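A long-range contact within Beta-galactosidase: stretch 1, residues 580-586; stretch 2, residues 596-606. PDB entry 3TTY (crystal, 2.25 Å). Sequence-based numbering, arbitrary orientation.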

ATOM      1  N   GLY A 580     -50.412  -2.027   5.915  1.00 25.15           N
ATOM      2  CA  GLY A 580     -49.035  -2.032   6.396  1.00 21.36           C
ATOM      3  C   GLY A 580     -48.400  -0.663   6.589  1.00 22.95           C
ATOM      4  O   GLY A 580     -49.087   0.358   6.571  1.00 24.09           O
ATOM      5  N   GLN A 581     -47.081  -0.652   6.762  1.00 21.20           N
ATOM      6  CA  GLN A 581     -46.320   0.540   7.145  1.00 21.49           C
ATOM      7  C   GLN A 581     -44.954   0.426   6.515  1.00 20.19           C
ATOM      8  O   GLN A 581     -44.410  -0.673   6.417  1.00 21.41           O
ATOM      9  CB  GLN A 581     -46.034   0.545   8.652  1.00 26.33           C
ATOM     10  CG  GLN A 581     -47.205   0.560   9.569  1.00 30.40           C
ATOM     11  CD  GLN A 581     -47.932  -0.751   9.641  1.00 23.75           C
ATOM     12  OE1 GLN A 581     -49.139  -0.788   9.463  1.00 29.86           O
ATOM     13  NE2 GLN A 581     -47.216  -1.830   9.925  1.00 19.85           N
ATOM     14  N   SER A 582     -44.361   1.557   6.153  1.00 19.81           N
ATOM     15  CA  SER A 582     -42.982   1.560   5.684  1.00 19.82           C
ATOM     16  C   SER A 582     -42.182   2.652   6.389  1.00 22.29           C
ATOM     17  O   SER A 582     -42.673   3.761   6.613  1.00 21.76           O
ATOM     18  CB  SER A 582     -42.902   1.720   4.163  1.00 21.15           C
ATOM     19  OG  SER A 582     -43.322   3.013   3.769  1.00 23.17           O
ATOM     20  N   TYR A 583     -40.946   2.313   6.747  1.00 24.08           N
ATOM     21  CA  TYR A 583     -40.073   3.205   7.495  1.00 17.84           C
ATOM     22  C   TYR A 583     -38.819   3.513   6.694  1.00 15.97           C
ATOM     23  O   TYR A 583     -38.111   2.611   6.257  1.00 19.70           O
ATOM     24  CB  TYR A 583     -39.684   2.556   8.830  1.00 22.75           C
ATOM     25  CG  TYR A 583     -40.831   2.387   9.808  1.00 21.84           C
ATOM     26  CD1 TYR A 583     -41.101   3.364  10.761  1.00 21.83           C
ATOM     27  CD2 TYR A 583     -41.635   1.255   9.784  1.00 22.28           C
ATOM     28  CE1 TYR A 583     -42.135   3.221  11.662  1.00 18.82           C
ATOM     29  CE2 TYR A 583     -42.680   1.110  10.674  1.00 23.99           C
ATOM     30  CZ  TYR A 583     -42.923   2.102  11.612  1.00 23.69           C
ATOM     31  OH  TYR A 583     -43.954   1.965  12.509  1.00 22.63           O
ATOM     32  N   TYR A 584     -38.539   4.793   6.507  1.00 18.82           N
ATOM     33  CA  TYR A 584     -37.339   5.207   5.805  1.00 18.58           C
ATOM     34  C   TYR A 584     -36.347   5.797   6.797  1.00 19.57           C
ATOM     35  O   TYR A 584     -36.678   6.726   7.529  1.00 20.93           O
ATOM     36  CB  TYR A 584     -37.691   6.247   4.754  1.00 18.07           C
ATOM     37  CG  TYR A 584     -36.610   6.513   3.737  1.00 19.28           C
ATOM     38  CD1 TYR A 584     -36.574   5.810   2.541  1.00 21.49           C
ATOM     39  CD2 TYR A 584     -35.640   7.485   3.955  1.00 19.99           C
ATOM     40  CE1 TYR A 584     -35.594   6.055   1.595  1.00 21.67           C
ATOM     41  CE2 TYR A 584     -34.641   7.737   3.006  1.00 19.57           C
ATOM     42  CZ  TYR A 584     -34.633   7.021   1.830  1.00 19.46           C
ATOM     43  OH  TYR A 584     -33.671   7.249   0.874  1.00 17.85           O
ATOM     44  N   VAL A 585     -35.135   5.251   6.822  1.00 20.57           N
ATOM     45  CA  VAL A 585     -34.102   5.721   7.744  1.00 18.43           C
ATOM     46  C   VAL A 585     -33.047   6.459   6.943  1.00 23.62           C
ATOM     47  O   VAL A 585     -32.226   5.824   6.264  1.00 25.37           O
ATOM     48  CB  VAL A 585     -33.437   4.541   8.504  1.00 19.47           C
ATOM     49  CG1 VAL A 585     -32.466   5.065   9.545  1.00 15.51           C
ATOM     50  CG2 VAL A 585     -34.498   3.658   9.157  1.00 18.29           C
ATOM     51  N   ALA A 586     -33.058   7.790   7.026  1.00 20.01           N
ATOM     52  CA  ALA A 586     -32.289   8.626   6.092  1.00 21.88           C
ATOM     53  C   ALA A 586     -30.799   8.730   6.379  1.00 20.40           C
ATOM     54  O   ALA A 586     -30.078   9.403   5.655  1.00 22.25           O
ATOM     55  CB  ALA A 586     -32.904  10.030   5.983  1.00 21.25           C
ATOM     56  N   GLY A 596     -33.946   0.731  19.668  1.00 27.82           N
ATOM     57  CA  GLY A 596     -35.284   1.276  19.825  1.00 27.39           C
ATOM     58  C   GLY A 596     -36.186   1.032  18.629  1.00 23.88           C
ATOM     59  O   GLY A 596     -37.326   0.576  18.784  1.00 23.99           O
ATOM     60  N   LEU A 597     -35.669   1.326  17.439  1.00 23.29           N
ATOM     61  CA  LEU A 597     -36.407   1.140  16.194  1.00 23.41           C
ATOM     62  C   LEU A 597     -36.901  -0.294  16.042  1.00 24.73           C
ATOM     63  O   LEU A 597     -38.092  -0.545  15.831  1.00 24.02           O
ATOM     64  CB  LEU A 597     -35.535   1.526  14.994  1.00 24.13           C
ATOM     65  CG  LEU A 597     -36.249   1.464  13.638  1.00 23.88           C
ATOM     66  CD1 LEU A 597     -37.443   2.404  13.648  1.00 25.71           C
ATOM     67  CD2 LEU A 597     -35.313   1.787  12.471  1.00 25.15           C
ATOM     68  N   ILE A 598     -35.972  -1.231  16.164  1.00 26.09           N
ATOM     69  CA  ILE A 598     -36.278  -2.652  16.078  1.00 22.91           C
ATOM     70  C   ILE A 598     -37.321  -3.084  17.095  1.00 25.51           C
ATOM     71  O   ILE A 598     -38.259  -3.815  16.776  1.00 29.04           O
ATOM     72  CB  ILE A 598     -35.009  -3.463  16.315  1.00 24.04           C
ATOM     73  CG1 ILE A 598     -34.042  -3.228  15.157  1.00 27.37           C
ATOM     74  CG2 ILE A 598     -35.334  -4.930  16.463  1.00 23.69           C
ATOM     75  CD1 ILE A 598     -34.620  -3.561  13.801  1.00 23.88           C
ATOM     76  N   ALA A 599     -37.136  -2.643  18.333  1.00 27.55           N
ATOM     77  CA  ALA A 599     -38.086  -2.927  19.398  1.00 25.92           C
ATOM     78  C   ALA A 599     -39.487  -2.409  19.045  1.00 22.71           C
ATOM     79  O   ALA A 599     -40.493  -3.099  19.258  1.00 28.11           O
ATOM     80  CB  ALA A 599     -37.596  -2.313  20.709  1.00 24.53           C
ATOM     81  N   ASN A 600     -39.549  -1.201  18.499  1.00 22.91           N
ATOM     82  CA  ASN A 600     -40.826  -0.620  18.105  1.00 25.06           C
ATOM     83  C   ASN A 600     -41.482  -1.402  16.986  1.00 28.37           C
ATOM     84  O   ASN A 600     -42.647  -1.794  17.091  1.00 30.32           O
ATOM     85  CB  ASN A 600     -40.646   0.831  17.682  1.00 24.86           C
ATOM     86  CG  ASN A 600     -40.418   1.737  18.854  1.00 27.85           C
ATOM     87  OD1 ASN A 600     -40.428   1.287  19.999  1.00 27.75           O
ATOM     88  ND2 ASN A 600     -40.190   3.019  18.585  1.00 26.52           N
ATOM     89  N   LEU A 601     -40.722  -1.642  15.924  1.00 25.69           N
ATOM     90  CA  LEU A 601     -41.247  -2.337  14.757  1.00 26.55           C
ATOM     91  C   LEU A 601     -41.762  -3.714  15.128  1.00 25.27           C
ATOM     92  O   LEU A 601     -42.810  -4.125  14.648  1.00 26.85           O
ATOM     93  CB  LEU A 601     -40.193  -2.422  13.647  1.00 27.72           C
ATOM     94  CG  LEU A 601     -39.702  -1.060  13.135  1.00 32.73           C
ATOM     95  CD1 LEU A 601     -39.121  -1.169  11.737  1.00 25.38           C
ATOM     96  CD2 LEU A 601     -40.820  -0.017  13.152  1.00 26.04           C
ATOM     97  N   CYS A 602     -41.041  -4.414  16.003  1.00 24.27           N
ATOM     98  CA  CYS A 602     -41.461  -5.751  16.422  1.00 26.47           C
ATOM     99  C   CYS A 602     -42.730  -5.719  17.293  1.00 28.45           C
ATOM    100  O   CYS A 602     -43.641  -6.529  17.114  1.00 31.17           O
ATOM    101  CB  CYS A 602     -40.324  -6.489  17.148  1.00 28.04           C
ATOM    102  SG  CYS A 602     -38.876  -6.874  16.104  1.00 24.89           S
ATOM    103  N   GLU A 603     -42.792  -4.792  18.238  1.00 27.49           N
ATOM    104  CA  GLU A 603     -43.990  -4.680  19.064  1.00 32.06           C
ATOM    105  C   GLU A 603     -45.194  -4.369  18.181  1.00 33.02           C
ATOM    106  O   GLU A 603     -46.268  -4.926  18.368  1.00 31.03           O
ATOM    107  CB  GLU A 603     -43.845  -3.604  20.142  1.00 26.53           C
ATOM    108  CG  GLU A 603     -45.069  -3.509  21.051  1.00 41.81           C
ATOM    109  CD  GLU A 603     -45.049  -2.299  21.982  1.00 52.86           C
ATOM    110  OE1 GLU A 603     -46.078  -2.053  22.655  1.00 64.98           O
ATOM    111  OE2 GLU A 603     -44.014  -1.594  22.042  1.00 43.06           O
ATOM    112  N   GLU A 604     -45.002  -3.478  17.213  1.00 32.33           N
ATOM    113  CA  GLU A 604     -46.086  -3.061  16.328  1.00 28.30           C
ATOM    114  C   GLU A 604     -46.719  -4.266  15.655  1.00 26.55           C
ATOM    115  O   GLU A 604     -47.929  -4.326  15.486  1.00 27.22           O
ATOM    116  CB  GLU A 604     -45.550  -2.107  15.269  1.00 27.99           C
ATOM    117  CG  GLU A 604     -46.595  -1.578  14.316  1.00 30.61           C
ATOM    118  CD  GLU A 604     -46.043  -0.468  13.449  1.00 29.49           C
ATOM    119  OE1 GLU A 604     -44.843  -0.549  13.098  1.00 32.02           O
ATOM    120  OE2 GLU A 604     -46.788   0.485  13.134  1.00 26.64           O
ATOM    121  N   GLN A 605     -45.888  -5.228  15.279  1.00 23.05           N
ATOM    122  CA  GLN A 605     -46.359  -6.403  14.576  1.00 24.64           C
ATOM    123  C   GLN A 605     -46.550  -7.564  15.542  1.00 30.40           C
ATOM    124  O   GLN A 605     -46.716  -8.716  15.125  1.00 31.71           O
ATOM    125  CB  GLN A 605     -45.368  -6.772  13.465  1.00 28.57           C
ATOM    126  CG  GLN A 605     -45.406  -5.812  12.274  1.00 20.78           C
ATOM    127  CD  GLN A 605     -46.585  -6.086  11.355  1.00 26.03           C
ATOM    128  OE1 GLN A 605     -47.380  -6.997  11.595  1.00 33.28           O
ATOM    129  NE2 GLN A 605     -46.691  -5.317  10.285  1.00 22.45           N
ATOM    130  N   GLY A 606     -46.524  -7.259  16.835  1.00 27.02           N
ATOM    131  CA  GLY A 606     -46.702  -8.276  17.856  1.00 28.33           C
ATOM    132  C   GLY A 606     -45.638  -9.366  17.847  1.00 34.19           C
ATOM    133  O   GLY A 606     -45.915 -10.505  18.212  1.00 31.87           O
TER

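Residues 580-585 form a β-strand, and residues 596-604 belong to a helix that begins earlier in the chain. Their N-to-C directions differ by 172°, so the two elements run nearly antiparallel, with a closest axial approach of 11.5 Å. The nearest CA atoms are those of Y583 and L601, 9.2 Å apart; at that spacing the contact is carried by side chains. Within the helix, i to i+4 hydrogen bonds are regular, as in L601 N to L597 O at 2.9 Å and E604 N to N600 O at 2.9 Å. At Q605, the first residue to leave helical phi/psi, the bonds from its N to L601 O (3.3 Å) and C602 O (3.2 Å) are both weak.

Strand alternation selects the contacting residues: Q581, Y583 and V585 direct their CA-to-CB bonds toward the helix, whereas S582 and Y584 are out of reach. On the helix, L597, L601 and E604 follow a spacing of four and three residues, which keeps them on one side. Because the directions are antiparallel, V585 pairs with L597, Y583 with L601, and Q581 with E604.

Y583 makes the central contact and has the largest covered area, 77 Å². L601 CD2 lies 3.5 Å from its ring centroid and 21° off the ring normal, which places the methyl over one face in a CH-pi arrangement; the closest pair is Y583 CE2 to L601 CD2 at 3.3 Å. Near the ring plane, Y583 OH donates a hydrogen bond to E604 OE1 (2.7 Å), the sole hydrogen bond between the stretches. The extended chi1 and chi2 of E604, both t, help carry its carboxylate to the hydroxyl. V585 CG2 meets L597 CD2 at 3.9 Å, an apolar contact. At the other end, Q581 CG approaches E604 OE2 to 3.6 Å.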